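Exo-beta-1,4-mannosidase (Rhizomucor miehei, PDB 4LYP) probably hydrolyses terminal, non-reducing beta-D-mannose residues from beta-1,4-mannosides, as a fungal glycoside hydrolase of family 5. Local coordinates at residues 153-158 / 411-416. Sequence-based numbering, arbitrary orientation.
Sequences WQWSGG and GDPPHE. With GAI (guanidine), chain C.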
ATOM      1  N   TRP A 153       3.718   8.655  -6.599  1.00  6.91           N
ATOM      2  CA  TRP A 153       3.274   9.897  -6.013  1.00  7.13           C
ATOM      3  C   TRP A 153       4.299  10.517  -5.098  1.00  7.27           C
ATOM      4  O   TRP A 153       5.368   9.957  -4.751  1.00  7.08           O
ATOM      5  CB  TRP A 153       1.914   9.699  -5.316  1.00  7.98           C
ATOM      6  CG  TRP A 153       0.903   9.184  -6.272  1.00  7.42           C
ATOM      7  CD1 TRP A 153       0.352   7.922  -6.283  1.00  8.25           C
ATOM      8  CD2 TRP A 153       0.336   9.855  -7.414  1.00  7.46           C
ATOM      9  NE1 TRP A 153      -0.496   7.765  -7.376  1.00  9.31           N
ATOM     10  CE2 TRP A 153      -0.524   8.948  -8.073  1.00  8.09           C
ATOM     11  CE3 TRP A 153       0.516  11.159  -7.963  1.00  8.46           C
ATOM     12  CZ2 TRP A 153      -1.207   9.281  -9.240  1.00  9.62           C
ATOM     13  CZ3 TRP A 153      -0.146  11.460  -9.146  1.00  9.80           C
ATOM     14  CH2 TRP A 153      -1.009  10.543  -9.784  1.00 11.06           C
ATOM     15  N   GLN A 154       3.952  11.729  -4.627  1.00  6.79           N
ATOM     16  CA  GLN A 154       4.936  12.637  -4.004  1.00  7.35           C
ATOM     17  C   GLN A 154       5.109  12.459  -2.528  1.00  6.68           C
ATOM     18  O   GLN A 154       6.021  13.057  -1.932  1.00  7.43           O
ATOM     19  CB  GLN A 154       4.544  14.098  -4.304  1.00  8.38           C
ATOM     20  CG  GLN A 154       3.276  14.643  -3.606  1.00  8.33           C
ATOM     21  CD  GLN A 154       1.957  14.322  -4.314  1.00  7.50           C
ATOM     22  OE1 GLN A 154       1.784  13.300  -4.998  1.00  8.88           O
ATOM     23  NE2 GLN A 154       0.976  15.228  -4.122  1.00  8.91           N
ATOM     24  N   TRP A 155       4.288  11.629  -1.870  1.00  6.89           N
ATOM     25  CA  TRP A 155       4.263  11.572  -0.385  1.00  6.31           C
ATOM     26  C   TRP A 155       5.371  10.811   0.217  1.00  5.97           C
ATOM     27  O   TRP A 155       5.583  10.850   1.430  1.00  7.03           O
ATOM     28  CB  TRP A 155       2.899  11.143   0.081  1.00  7.26           C
ATOM     29  CG  TRP A 155       2.365   9.838  -0.454  1.00  6.30           C
ATOM     30  CD1 TRP A 155       1.457   9.666  -1.501  1.00  7.21           C
ATOM     31  CD2 TRP A 155       2.631   8.498   0.116  1.00  6.31           C
ATOM     32  NE1 TRP A 155       1.159   8.336  -1.623  1.00  7.52           N
ATOM     33  CE2 TRP A 155       1.822   7.591  -0.652  1.00  6.99           C
ATOM     34  CE3 TRP A 155       3.431   7.992   1.126  1.00  7.80           C
ATOM     35  CZ2 TRP A 155       1.795   6.223  -0.405  1.00  7.77           C
ATOM     36  CZ3 TRP A 155       3.382   6.652   1.382  1.00  7.50           C
ATOM     37  CH2 TRP A 155       2.568   5.750   0.617  1.00  7.86           C
ATOM     38  N   SER A 156       6.185  10.131  -0.621  1.00  6.51           N
ATOM     39  CA  SER A 156       7.425   9.525  -0.182  1.00  6.68           C
ATOM     40  C   SER A 156       8.584  10.040  -1.057  1.00  7.45           C
ATOM     41  O   SER A 156       9.619   9.366  -1.193  1.00  7.48           O
ATOM     42  CB  SER A 156       7.334   7.997  -0.207  1.00  7.43           C
ATOM     43  OG  SER A 156       7.043   7.567  -1.529  1.00  7.82           O
ATOM     44  N   GLY A 157       8.410  11.211  -1.698  1.00  7.10           N
ATOM     45  CA  GLY A 157       9.376  11.677  -2.702  1.00  7.81           C
ATOM     46  C   GLY A 157       9.009  11.035  -4.042  1.00  6.35           C
ATOM     47  O   GLY A 157       8.337  11.669  -4.867  1.00  7.68           O
ATOM     48  N   GLY A 158       9.348   9.767  -4.206  1.00  6.46           N
ATOM     49  CA  GLY A 158       8.774   8.981  -5.290  1.00  6.65           C
ATOM     50  C   GLY A 158       9.455   9.267  -6.654  1.00  6.48           C
ATOM     51  O   GLY A 158      10.528   9.858  -6.753  1.00  6.79           O
ATOM     52  N   GLY A 411      -2.851   7.028   9.163  1.00  6.55           N
ATOM     53  CA  GLY A 411      -2.955   6.289   7.902  1.00  7.46           C
ATOM     54  C   GLY A 411      -2.961   7.175   6.638  1.00  6.23           C
ATOM     55  O   GLY A 411      -2.933   6.600   5.540  1.00  6.88           O
ATOM     56  N   ASP A 412      -3.052   8.488   6.794  1.00  6.59           N
ATOM     57  CA  ASP A 412      -3.105   9.417   5.679  1.00  6.55           C
ATOM     58  C   ASP A 412      -1.739  10.014   5.434  1.00  6.48           C
ATOM     59  O   ASP A 412      -1.197  10.679   6.342  1.00  6.50           O
ATOM     60  CB  ASP A 412      -4.132  10.517   5.965  1.00  6.92           C
ATOM     61  CG  ASP A 412      -5.462   9.867   6.322  1.00  7.02           C
ATOM     62  OD1 ASP A 412      -6.124   9.320   5.433  1.00  7.73           O
ATOM     63  OD2 ASP A 412      -5.827   9.881   7.535  1.00  7.60           O
ATOM     64  N   PRO A 413      -1.128   9.850   4.265  1.00  6.15           N
ATOM     65  CA  PRO A 413       0.196  10.469   4.035  1.00  6.60           C
ATOM     66  C   PRO A 413       0.093  11.988   3.966  1.00  6.17           C
ATOM     67  O   PRO A 413      -0.988  12.555   3.840  1.00  6.75           O
ATOM     68  CB  PRO A 413       0.645   9.826   2.681  1.00  6.78           C
ATOM     69  CG  PRO A 413      -0.237   8.621   2.469  1.00  6.70           C
ATOM     70  CD  PRO A 413      -1.554   9.006   3.124  1.00  6.88           C
ATOM     71  N   PRO A 414       1.260  12.641   4.027  1.00  6.69           N
ATOM     72  CA  PRO A 414       1.270  14.104   4.290  1.00  7.95           C
ATOM     73  C   PRO A 414       0.978  14.948   3.036  1.00  8.39           C
ATOM     74  O   PRO A 414       1.090  16.166   3.115  1.00 10.73           O
ATOM     75  CB  PRO A 414       2.639  14.360   4.820  1.00  8.89           C
ATOM     76  CG  PRO A 414       3.505  13.243   4.273  1.00  8.65           C
ATOM     77  CD  PRO A 414       2.596  12.019   4.284  1.00  7.74           C
ATOM     78  N   HIS A 415       0.600  14.328   1.932  1.00  7.48           N
ATOM     79  CA  HIS A 415       0.076  15.055   0.785  1.00  8.01           C
ATOM     80  C   HIS A 415      -1.469  15.182   0.865  1.00  7.91           C
ATOM     81  O   HIS A 415      -2.056  15.813  -0.037  1.00  9.49           O
ATOM     82  CB  HIS A 415       0.480  14.435  -0.537  1.00  8.74           C
ATOM     83  CG  HIS A 415      -0.224  13.140  -0.801  1.00  7.57           C
ATOM     84  ND1 HIS A 415      -0.400  12.191   0.192  1.00  7.73           N
ATOM     85  CD2 HIS A 415      -0.827  12.675  -1.951  1.00  9.45           C
ATOM     86  CE1 HIS A 415      -1.085  11.178  -0.339  1.00  7.82           C
ATOM     87  NE2 HIS A 415      -1.344  11.444  -1.624  1.00  8.53           N
ATOM     88  N   GLU A 416      -2.084  14.612   1.906  1.00  7.39           N
ATOM     89  CA  GLU A 416      -3.526  14.601   2.071  1.00  8.50           C
ATOM     90  C   GLU A 416      -3.873  15.083   3.433  1.00  8.23           C
ATOM     91  O   GLU A 416      -3.073  15.026   4.367  1.00  8.49           O
ATOM     92  CB  GLU A 416      -4.001  13.119   1.943  1.00  8.68           C
ATOM     93  CG  GLU A 416      -4.047  12.704   0.475  1.00  9.48           C
ATOM     94  CD  GLU A 416      -4.235  11.228   0.235  1.00  8.22           C
ATOM     95  OE1 GLU A 416      -4.201  10.397   1.165  1.00  9.54           O
ATOM     96  OE2 GLU A 416      -4.505  10.886  -0.945  1.00  9.71           O
TER
HETATM   97  C   GAI C 501      -4.309   7.925  -5.140  1.00 13.03           C
HETATM   98  N1  GAI C 501      -4.486   6.636  -4.855  1.00 18.66           N
HETATM   99  N2  GAI C 501      -3.726   8.167  -6.326  1.00 16.47           N
HETATM  100  N3  GAI C 501      -4.590   8.879  -4.325  1.00 16.18           N
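The indole of W155 meets two residues of 411-416: P413 covers one of its faces, and H415 stacks on its five-membered ring. P413 sets its ring methylenes over that face: CG stands over the six-membered ring, 3.8 Å from its centroid, a CH-pi contact, while CB lies 3.5 Å from the ring-fusion atom W155 CD2. H415 makes an offset stack with the five-membered ring, centroids 4.3 Å apart and planes inclined by 28°. E416 CG sits over the rim of the opposite imidazole face. With chi1 at 71°, H415 CG sits between the backbone N and carbonyl carbon, which swings the ring back over the turn toward W155. Q154 adds its amide at the imidazole edge, NE2 3.7 Å from H415 CB and the two planes 75° apart; the same NE2 is hydrogen-bonded to Y181 OH.

Behind these side chains, a type I beta turn from P413 to E416, closed by E416 N to P413 O at 3.0 Å, puts P413 and H415 on the side facing W155. W63 meets W155 edge-to-face, and D412 bonds Y421 N and S422 OG farther along the same loop. Flanking the stack, W153 and E416 line the guanidine pocket; W153 NE1 bonds E238, which also binds the guanidine. Both loops follow barrel strands, 144-148 and 386-394, at the C-terminal ends where TIM-barrel glycosidases carry their active sites, and the adjoining guanidine pocket is consistent with the substrate cleft.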